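Local structure of terminal oxygenase component of carbazole (Janthinobacterium sp., 7BUG) at residues 26-31 against 145-150; 267-272 against 283-288; 155-160 against 301-306. The protein is the terminal oxygenase of carbazole 1,9a-dioxygenase, a Rieske non-heme iron enzyme that adds dioxygen at the angular C-9a and adjacent C-1 positions of carbazole. All coordinates share one frame; numbering follows the deposited sequence.

Contact 1: residues 26-31 against 145-150; sequences RNHWYP and LARDTP. With MXE (2-methoxyethanol), chain N.
Asp-148 faces His-28 and Trp-29, where an edge strand of the Rieske-domain sheet meets the loop after strand 132-137. The 3-10 turn 145-147 leads into this aspartate. Its CB lies 4.0 Å from Trp-29 CB. Its CG stands beside its backbone N, anti to the carbonyl carbon (chi1 -73°), which brings CG up to the strand. OD2 accepts the backbone N-H of Trp-29 at 2.9 Å, on its anti side and somewhat out of plane. OD1 accepts from His-28 ND1 at 3.1 Å, a His-carboxylate hydrogen bond. OD1 lies close to the imidazole plane, while ND1 comes in from above the carboxylate plane. Arg-147 grips the same carboxylate side-on in a salt bridge within the loop: NE reaches OD1 from the face opposite His-28, and NH2 takes the syn lone pair of OD2. Each oxygen accepts two hydrogen bonds, which should favour the charged form. The backbone N of Gln-374 is hydrogen-bonded to His-28 NE2, so both ring nitrogens are held. Arg-147 NH2 also donates to Asn-27 O at 2.9 Å, on a carbonyl lone pair, and water 1 joins that oxygen to Arg-147 NH1. Leu-145 packs over one face of the Trp-29 indole, CD1 offset toward the rim, 3.7 Å from Trp-29 CG. Beside the ligand, Ala-146 N donates to O1 of the bound 2-methoxyethanol at 2.9 Å.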
loop_
_atom_site.group_PDB
_atom_site.type_symbol
_atom_site.label_atom_id
_atom_site.label_comp_id
_atom_site.label_asym_id
_atom_site.label_seq_id
_atom_site.Cartn_x
_atom_site.Cartn_y
_atom_site.Cartn_z
ATOM N N ARG A 26 10.515 6.122 -24.571
ATOM C CA ARG A 26 11.152 4.961 -25.184
ATOM C C ARG A 26 12.005 5.428 -26.373
ATOM O O ARG A 26 11.764 6.521 -26.878
ATOM C CB ARG A 26 10.112 3.906 -25.553
ATOM C CG ARG A 26 10.693 2.552 -25.926
ATOM C CD ARG A 26 9.560 1.567 -26.204
ATOM N NE ARG A 26 10.132 0.268 -26.451
ATOM C CZ ARG A 26 10.582 -0.541 -25.484
ATOM N NH1 ARG A 26 10.315 -0.281 -24.207
ATOM N NH2 ARG A 26 11.155 -1.681 -25.824
ATOM N N ASN A 27 12.970 4.610 -26.772
ATOM C CA ASN A 27 13.826 4.823 -27.957
ATOM C C ASN A 27 14.796 5.985 -27.715
ATOM O O ASN A 27 15.091 6.747 -28.643
ATOM C CB ASN A 27 12.938 4.987 -29.201
ATOM C CG ASN A 27 12.035 3.797 -29.381
ATOM O OD1 ASN A 27 12.522 2.675 -29.383
ATOM N ND2 ASN A 27 10.727 3.989 -29.484
ATOM N N HIS A 28 15.356 6.104 -26.493
ATOM C CA HIS A 28 16.485 6.979 -26.176
ATOM C C HIS A 28 17.497 6.197 -25.337
ATOM O O HIS A 28 17.140 5.180 -24.745
ATOM C CB HIS A 28 16.063 8.243 -25.405
ATOM C CG HIS A 28 15.134 9.165 -26.105
ATOM N ND1 HIS A 28 15.586 10.271 -26.759
ATOM C CD2 HIS A 28 13.799 9.149 -26.234
ATOM C CE1 HIS A 28 14.513 10.888 -27.278
ATOM N NE2 HIS A 28 13.412 10.256 -26.962
ATOM N N TRP A 29 18.703 6.700 -25.334
ATOM C CA TRP A 29 19.802 6.295 -24.462
ATOM C C TRP A 29 19.596 6.906 -23.079
ATOM O O TRP A 29 19.306 8.094 -23.012
ATOM C CB TRP A 29 21.133 6.748 -25.031
ATOM C CG TRP A 29 21.560 6.080 -26.295
ATOM C CD1 TRP A 29 21.464 6.585 -27.558
ATOM C CD2 TRP A 29 22.235 4.819 -26.402
ATOM N NE1 TRP A 29 22.004 5.709 -28.453
ATOM C CE2 TRP A 29 22.527 4.652 -27.778
ATOM C CE3 TRP A 29 22.643 3.834 -25.503
ATOM C CZ2 TRP A 29 23.155 3.511 -28.258
ATOM C CZ3 TRP A 29 23.317 2.744 -25.968
ATOM C CH2 TRP A 29 23.566 2.581 -27.328
ATOM N N TYR A 30 19.864 6.091 -22.059
ATOM C CA TYR A 30 19.870 6.553 -20.655
ATOM C C TYR A 30 21.080 6.012 -19.902
ATOM O O TYR A 30 21.360 4.826 -19.982
ATOM C CB TYR A 30 18.629 6.032 -19.920
ATOM C CG TYR A 30 17.353 6.635 -20.430
ATOM C CD1 TYR A 30 16.913 7.858 -19.976
ATOM C CD2 TYR A 30 16.605 6.004 -21.388
ATOM C CE1 TYR A 30 15.717 8.409 -20.422
ATOM C CE2 TYR A 30 15.443 6.554 -21.890
ATOM C CZ TYR A 30 14.980 7.757 -21.391
ATOM O OH TYR A 30 13.822 8.253 -21.910
ATOM N N PRO A 31 21.711 6.835 -19.071
ATOM C CA PRO A 31 22.749 6.352 -18.167
ATOM C C PRO A 31 22.153 5.671 -16.947
ATOM O O PRO A 31 21.128 6.127 -16.463
ATOM C CB PRO A 31 23.537 7.599 -17.810
ATOM C CG PRO A 31 22.507 8.657 -17.783
ATOM C CD PRO A 31 21.535 8.294 -18.906
ATOM N N LEU A 145 24.909 7.841 -29.670
ATOM C CA LEU A 145 24.768 8.303 -28.271
ATOM C C LEU A 145 24.780 9.824 -28.224
ATOM O O LEU A 145 23.996 10.405 -27.428
ATOM C CB LEU A 145 25.911 7.711 -27.451
ATOM C CG LEU A 145 25.959 8.198 -26.009
ATOM C CD1 LEU A 145 24.690 7.814 -25.243
ATOM C CD2 LEU A 145 27.158 7.668 -25.303
ATOM N N ALA A 146 25.575 10.525 -29.041
ATOM C CA ALA A 146 25.587 12.005 -29.064
ATOM C C ALA A 146 24.189 12.613 -29.181
ATOM O O ALA A 146 24.022 13.728 -28.701
ATOM C CB ALA A 146 26.441 12.510 -30.210
ATOM N N ARG A 147 23.228 11.989 -29.874
ATOM C CA ARG A 147 21.869 12.533 -30.039
ATOM C C ARG A 147 21.247 12.826 -28.661
ATOM O O ARG A 147 20.475 13.801 -28.561
ATOM C CB ARG A 147 20.960 11.590 -30.797
ATOM C CG ARG A 147 19.689 12.276 -31.268
ATOM C CD ARG A 147 18.581 11.343 -31.569
ATOM N NE ARG A 147 18.169 10.549 -30.393
ATOM C CZ ARG A 147 17.354 9.509 -30.463
ATOM N NH1 ARG A 147 16.742 9.215 -31.616
ATOM N NH2 ARG A 147 17.060 8.792 -29.390
ATOM N N ASP A 148 21.556 11.970 -27.679
ATOM C CA ASP A 148 20.844 11.949 -26.374
ATOM C C ASP A 148 21.799 12.400 -25.285
ATOM O O ASP A 148 21.532 12.091 -24.113
ATOM C CB ASP A 148 20.289 10.558 -26.082
ATOM C CG ASP A 148 19.088 10.187 -26.940
ATOM O OD1 ASP A 148 18.448 11.093 -27.484
ATOM O OD2 ASP A 148 18.848 8.956 -27.109
ATOM N N THR A 149 22.803 13.202 -25.614
ATOM C CA THR A 149 23.773 13.717 -24.625
ATOM C C THR A 149 23.926 15.188 -24.910
ATOM O O THR A 149 23.755 15.633 -26.051
ATOM C CB THR A 149 25.127 13.000 -24.641
ATOM O OG1 THR A 149 25.687 13.074 -25.954
ATOM C CG2 THR A 149 25.044 11.545 -24.271
ATOM N N PRO A 150 24.163 16.012 -23.883
ATOM C CA PRO A 150 24.269 17.440 -24.124
ATOM C C PRO A 150 25.538 17.720 -24.904
ATOM O O PRO A 150 26.504 16.953 -24.840
ATOM C CB PRO A 150 24.406 18.037 -22.710
ATOM C CG PRO A 150 23.809 16.975 -21.845
ATOM C CD PRO A 150 24.219 15.646 -22.458
HETATM O O1 MXE N . 27.768 9.501 -30.578
HETATM C C1 MXE N . 28.645 8.445 -30.921
HETATM C C2 MXE N . 27.955 7.254 -31.562
HETATM O O2 MXE N . 27.810 6.250 -30.561
HETATM C C3 MXE N . 26.643 5.548 -30.323
HETATM O O HOH W 1 15.338 6.692 -31.681
HETATM O O HOH W 2 21.220 10.046 -22.457
#

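Contact 2: residues 267-272 against 283-288; sequences PGVLKV and FEWYVP
Val-269 and Trp-285 lie side by side and point the same way, as a non-hydrogen-bonded pair of an antiparallel beta hairpin in the catalytic-domain sheet. Val-269 CG2 sits over the ring centre, 3.4 Å from Trp-285 CD2. Val-269 CB is over the five-membered ring, 5° off its normal, in a CH-pi contact. CG1 takes the crowded position between backbone N and carbonyl carbon (chi1 50°). Lys-271 and Phe-283 share this side of the sheet. The extended lysine runs alongside the phenyl ring, with CD 3.8 Å from Phe-283 CE2, and its NZ goes on to Pro-151 O.

Leu-270 and Glu-284 lie side by side on the other side of the sheet. Their backbones pair through two hydrogen bonds, Leu-270 N to Glu-284 O and Glu-284 N to Leu-270 O. Tyr-286 crosses Leu-270 obliquely, its OH 3.4 Å from Leu-270 CB. That hydroxyl donates to the anti lone pair of Glu-284 OE2 at 2.6 Å. OE1 is hydrogen-bonded to Tyr-296 OH and Gln-282 NE2. The Glu-284 side chain lies about 6 Å from the bound iron(II) and about 5 Å from the side chain of the iron ligand Asp-333. Gly-268 O accepts from Tyr-286 N, and Gly-268 and Val-269 form a classic beta bulge against strand 261-265. Helix 171-179 packs on Leu-270 and Tyr-286. Strand 293-303 flanks 281-288 in the sheet, and Pro-31 of strand 28-32 touches Trp-285.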
loop_
_atom_site.group_PDB
_atom_site.type_symbol
_atom_site.label_atom_id
_atom_site.label_comp_id
_atom_site.label_asym_id
_atom_site.label_seq_id
_atom_site.Cartn_x
_atom_site.Cartn_y
_atom_site.Cartn_z
ATOM N N PRO A 267 16.899 12.916 -23.638
ATOM C CA PRO A 267 15.614 12.549 -23.016
ATOM C C PRO A 267 15.300 13.119 -21.614
ATOM O O PRO A 267 14.227 12.847 -21.069
ATOM C CB PRO A 267 15.743 11.020 -22.865
ATOM C CG PRO A 267 17.244 10.838 -22.604
ATOM C CD PRO A 267 17.899 11.846 -23.513
ATOM N N GLY A 268 16.214 13.880 -21.053
ATOM C CA GLY A 268 16.020 14.490 -19.727
ATOM C C GLY A 268 17.358 14.666 -19.040
ATOM O O GLY A 268 17.665 13.991 -18.016
ATOM N N VAL A 269 18.168 15.568 -19.581
ATOM C CA VAL A 269 19.533 15.800 -19.080
ATOM C C VAL A 269 19.793 17.297 -19.149
ATOM O O VAL A 269 19.582 17.946 -20.206
ATOM C CB VAL A 269 20.629 14.982 -19.784
ATOM C CG1 VAL A 269 20.555 15.071 -21.279
ATOM C CG2 VAL A 269 21.995 15.402 -19.340
ATOM N N LEU A 270 20.224 17.827 -18.013
ATOM C CA LEU A 270 20.534 19.256 -17.814
ATOM C C LEU A 270 22.041 19.464 -17.970
ATOM O O LEU A 270 22.867 18.684 -17.448
ATOM C CB LEU A 270 20.090 19.653 -16.405
ATOM C CG LEU A 270 20.192 21.138 -16.041
ATOM C CD1 LEU A 270 19.039 21.921 -16.658
ATOM C CD2 LEU A 270 20.201 21.333 -14.532
ATOM N N LYS A 271 22.402 20.566 -18.625
ATOM C CA LYS A 271 23.786 21.065 -18.707
ATOM C C LYS A 271 23.837 22.465 -18.115
ATOM O O LYS A 271 23.059 23.334 -18.533
ATOM C CB LYS A 271 24.245 21.073 -20.158
ATOM C CG LYS A 271 25.649 21.637 -20.329
ATOM C CD LYS A 271 26.102 21.673 -21.763
ATOM C CE LYS A 271 27.381 22.444 -21.934
ATOM N NZ LYS A 271 27.839 22.442 -23.341
ATOM N N VAL A 272 24.747 22.641 -17.164
ATOM C CA VAL A 272 24.962 23.973 -16.538
ATOM C C VAL A 272 26.438 24.315 -16.669
ATOM O O VAL A 272 27.288 23.545 -16.198
ATOM C CB VAL A 272 24.544 23.996 -15.064
ATOM C CG1 VAL A 272 24.709 25.402 -14.475
ATOM C CG2 VAL A 272 23.152 23.455 -14.837
ATOM N N PHE A 283 26.595 18.098 -15.796
ATOM C CA PHE A 283 25.585 17.414 -16.635
ATOM C C PHE A 283 24.849 16.438 -15.728
ATOM O O PHE A 283 25.484 15.596 -15.079
ATOM C CB PHE A 283 26.237 16.662 -17.794
ATOM C CG PHE A 283 27.312 17.351 -18.606
ATOM C CD1 PHE A 283 28.655 17.255 -18.243
ATOM C CD2 PHE A 283 26.999 18.049 -19.769
ATOM C CE1 PHE A 283 29.649 17.828 -19.033
ATOM C CE2 PHE A 283 28.001 18.598 -20.560
ATOM C CZ PHE A 283 29.320 18.455 -20.206
ATOM N N GLU A 284 23.525 16.544 -15.644
ATOM C CA GLU A 284 22.806 15.641 -14.745
ATOM C C GLU A 284 21.554 15.119 -15.465
ATOM O O GLU A 284 20.783 15.871 -16.075
ATOM C CB GLU A 284 22.527 16.294 -13.381
ATOM C CG GLU A 284 21.692 17.517 -13.453
ATOM C CD GLU A 284 21.382 18.077 -12.051
ATOM O OE1 GLU A 284 22.297 17.961 -11.193
ATOM O OE2 GLU A 284 20.262 18.510 -11.817
ATOM N N TRP A 285 21.362 13.818 -15.322
ATOM C CA TRP A 285 20.201 13.110 -15.883
ATOM C C TRP A 285 19.201 12.824 -14.761
ATOM O O TRP A 285 19.636 12.534 -13.612
ATOM C CB TRP A 285 20.619 11.797 -16.518
ATOM C CG TRP A 285 21.274 11.870 -17.866
ATOM C CD1 TRP A 285 20.658 11.496 -19.015
ATOM C CD2 TRP A 285 22.622 12.238 -18.233
ATOM N NE1 TRP A 285 21.519 11.566 -20.077
ATOM C CE2 TRP A 285 22.726 12.036 -19.630
ATOM C CE3 TRP A 285 23.743 12.697 -17.532
ATOM C CZ2 TRP A 285 23.904 12.292 -20.329
ATOM C CZ3 TRP A 285 24.918 12.922 -18.237
ATOM C CH2 TRP A 285 24.973 12.727 -19.613
ATOM N N TYR A 286 17.953 12.715 -15.159
ATOM C CA TYR A 286 16.823 12.281 -14.334
ATOM C C TYR A 286 16.187 11.100 -15.045
ATOM O O TYR A 286 15.305 11.271 -15.919
ATOM C CB TYR A 286 15.883 13.446 -14.123
ATOM C CG TYR A 286 16.569 14.771 -13.942
ATOM C CD1 TYR A 286 17.119 15.163 -12.717
ATOM C CD2 TYR A 286 16.745 15.610 -15.026
ATOM C CE1 TYR A 286 17.738 16.396 -12.588
ATOM C CE2 TYR A 286 17.381 16.832 -14.905
ATOM C CZ TYR A 286 17.880 17.232 -13.681
ATOM O OH TYR A 286 18.486 18.487 -13.697
ATOM N N VAL A 287 16.656 9.935 -14.693
ATOM C CA VAL A 287 16.350 8.714 -15.482
ATOM C C VAL A 287 15.137 8.014 -14.881
ATOM O O VAL A 287 15.168 7.568 -13.722
ATOM C CB VAL A 287 17.566 7.790 -15.507
ATOM C CG1 VAL A 287 17.257 6.550 -16.311
ATOM C CG2 VAL A 287 18.773 8.534 -16.037
ATOM N N PRO A 288 14.076 7.775 -15.675
ATOM C CA PRO A 288 12.887 7.136 -15.147
ATOM C C PRO A 288 13.153 5.670 -14.803
ATOM O O PRO A 288 13.635 4.870 -15.641
ATOM C CB PRO A 288 11.842 7.202 -16.287
ATOM C CG PRO A 288 12.439 8.136 -17.284
ATOM C CD PRO A 288 13.937 8.088 -17.090
HETATM O O HOH W 3 14.787 11.153 -18.682
HETATM O O HOH W 4 17.252 11.112 -18.536
#

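Contact 3: residues 155-160 against 301-306; sequences DDDMEI and GKPCAN
Met-158 and Pro-303 pair across two antiparallel strands, one of them the edge strand 158-167 of the catalytic-domain sheet. A type I beta turn, Asp-155 to Met-158, leads into it. The methionine chain starts with CG anti to the backbone N (chi1 -174°) and then bends at chi2 and chi3. Its SD lies against the opposite backbone, 3.5 Å from Lys-302 N and 3.6 Å from Gly-301 C. The ring of Pro-303 is more distant, at CD. Ile-160 is on the same side of the sheet. Its CD1 reaches Gly-301 CA at 3.7 Å. With no side chain, Gly-301 lets both the sulfur and this methyl come close to the backbone.

Glu-159 and Lys-302 point to the other side of the sheet. They form the hydrogen-bonded pair: Lys-302 N gives to Glu-159 O at 2.9 Å, and Glu-159 N gives to Lys-302 O, from above the carbonyl plane. The Glu-159 side chain was modelled in two conformers. In one of them CG packs on Cys-304, 3.5 Å from its CB, but this contact may not hold in the other. Tyr-313 of helix 307-327 touches Glu-159, Lys-302 and Cys-304.

Beyond the paired strands, Cys-304 N donates to Asp-157 O at 2.9 Å. The Asp-157 side chain takes the less usual rotation, its CG between backbone N and carbonyl carbon (chi1 68°). Its OD2 lies 3.5 Å from Pro-303 CB.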
loop_
_atom_site.group_PDB
_atom_site.type_symbol
_atom_site.label_atom_id
_atom_site.label_comp_id
_atom_site.label_asym_id
_atom_site.label_seq_id
_atom_site.Cartn_x
_atom_site.Cartn_y
_atom_site.Cartn_z
ATOM N N ASP A 155 33.155 15.354 -25.666
ATOM C CA ASP A 155 34.451 15.938 -26.142
ATOM C C ASP A 155 35.589 14.993 -25.746
ATOM O O ASP A 155 35.613 14.570 -24.597
ATOM C CB ASP A 155 34.663 17.360 -25.623
ATOM C CG ASP A 155 33.796 18.369 -26.345
ATOM O OD1 ASP A 155 33.081 17.945 -27.274
ATOM O OD2 ASP A 155 33.808 19.555 -25.939
ATOM N N ASP A 156 36.579 14.784 -26.630
ATOM C CA ASP A 156 37.744 13.911 -26.354
ATOM C C ASP A 156 38.348 14.264 -24.981
ATOM O O ASP A 156 38.747 13.330 -24.261
ATOM C CB ASP A 156 38.800 14.031 -27.461
ATOM C CG ASP A 156 40.014 13.134 -27.251
ATOM O OD1 ASP A 156 39.803 11.919 -27.010
ATOM O OD2 ASP A 156 41.171 13.658 -27.277
ATOM N N ASP A 157 38.523 15.544 -24.671
ATOM C CA ASP A 157 39.339 15.969 -23.498
ATOM C C ASP A 157 38.463 16.164 -22.248
ATOM O O ASP A 157 39.005 16.381 -21.171
ATOM C CB ASP A 157 40.173 17.224 -23.804
ATOM C CG ASP A 157 39.388 18.506 -24.002
ATOM O OD1 ASP A 157 38.161 18.423 -24.334
ATOM O OD2 ASP A 157 40.005 19.604 -23.802
ATOM N N MET A 158 37.152 16.000 -22.366
ATOM C CA MET A 158 36.238 16.200 -21.212
ATOM C C MET A 158 36.320 15.001 -20.262
ATOM O O MET A 158 36.084 13.852 -20.684
ATOM C CB MET A 158 34.809 16.394 -21.714
ATOM C CG MET A 158 33.847 16.743 -20.588
ATOM S SD MET A 158 34.071 18.419 -19.971
ATOM C CE MET A 158 33.633 19.435 -21.380
ATOM N N GLU A 159 36.794 15.230 -19.034
ATOM C CA GLU A 159 36.852 14.200 -17.977
ATOM C C GLU A 159 35.561 14.309 -17.164
ATOM O O GLU A 159 35.190 15.446 -16.735
ATOM C CB GLU A 159 38.107 14.325 -17.114
ATOM C CG GLU A 159 39.362 13.941 -17.879
ATOM C CD GLU A 159 39.341 12.545 -18.492
ATOM O OE1 GLU A 159 38.943 11.578 -17.794
ATOM O OE2 GLU A 159 39.778 12.418 -19.672
ATOM N N ILE A 160 34.903 13.177 -17.053
ATOM C CA ILE A 160 33.599 13.081 -16.360
ATOM C C ILE A 160 33.782 12.302 -15.069
ATOM O O ILE A 160 34.341 11.203 -15.071
ATOM C CB ILE A 160 32.578 12.431 -17.292
ATOM C CG1 ILE A 160 32.241 13.306 -18.509
ATOM C CG2 ILE A 160 31.351 12.036 -16.496
ATOM C CD1 ILE A 160 31.676 14.677 -18.219
ATOM N N GLY A 301 32.048 17.725 -15.447
ATOM C CA GLY A 301 33.051 17.608 -16.507
ATOM C C GLY A 301 34.080 18.706 -16.423
ATOM O O GLY A 301 33.686 19.858 -16.203
ATOM N N LYS A 302 35.341 18.357 -16.685
ATOM C CA LYS A 302 36.403 19.378 -16.820
ATOM C C LYS A 302 37.337 18.921 -17.922
ATOM O O LYS A 302 37.776 17.775 -17.898
ATOM C CB LYS A 302 37.180 19.461 -15.508
ATOM C CG LYS A 302 38.238 20.550 -15.482
ATOM C CD LYS A 302 38.920 20.624 -14.134
ATOM C CE LYS A 302 39.764 21.861 -13.952
ATOM N NZ LYS A 302 40.451 22.200 -15.211
ATOM N N PRO A 303 37.636 19.772 -18.922
ATOM C CA PRO A 303 38.710 19.443 -19.859
ATOM C C PRO A 303 40.016 19.193 -19.109
ATOM O O PRO A 303 40.445 20.001 -18.272
ATOM C CB PRO A 303 38.795 20.672 -20.751
ATOM C CG PRO A 303 37.425 21.335 -20.624
ATOM C CD PRO A 303 37.018 21.085 -19.189
ATOM N N CYS A 304 40.641 18.069 -19.414
ATOM C CA CYS A 304 41.938 17.627 -18.851
ATOM C C CYS A 304 42.792 17.120 -20.019
ATOM O O CYS A 304 42.302 16.262 -20.800
ATOM C CB CYS A 304 41.782 16.491 -17.854
ATOM S SG CYS A 304 40.875 16.978 -16.367
ATOM N N ALA A 305 43.996 17.659 -20.159
ATOM C CA ALA A 305 44.855 17.454 -21.341
ATOM C C ALA A 305 45.636 16.148 -21.189
ATOM O O ALA A 305 46.042 15.580 -22.214
ATOM C CB ALA A 305 45.765 18.639 -21.503
ATOM N N ASN A 306 45.876 15.688 -19.970
ATOM C CA ASN A 306 46.771 14.527 -19.758
ATOM C C ASN A 306 46.482 13.917 -18.402
ATOM O O ASN A 306 45.624 14.497 -17.672
ATOM C CB ASN A 306 48.239 14.938 -19.914
ATOM C CG ASN A 306 48.580 16.160 -19.096
ATOM O OD1 ASN A 306 48.114 16.295 -17.966
ATOM N ND2 ASN A 306 49.374 17.059 -19.662
#

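From the N terminus, strand 28-32 comes first. Contact 1 closes a loop of 113 residues when segment 145-150 returns to it. This ties the Rieske sheet to the linking loop. The chain then enters the sheet of the catalytic domain at 155-160. That segment waits for 301-306, so contact 3 closes a longer loop. Contact 2, a short hairpin, is nested inside it, while contact 1 precedes both in series. Contacts 1 and 2 touch: Pro-31 CD of strand 28-32 lies 3.3 Å from Trp-285 CD1 of strand 281-288, so the two domains meet there. Contacts 2 and 3 share one sheet and touch where Phe-283 CE1 meets Ile-160 CD1. Contacts 1 and 3 do not touch.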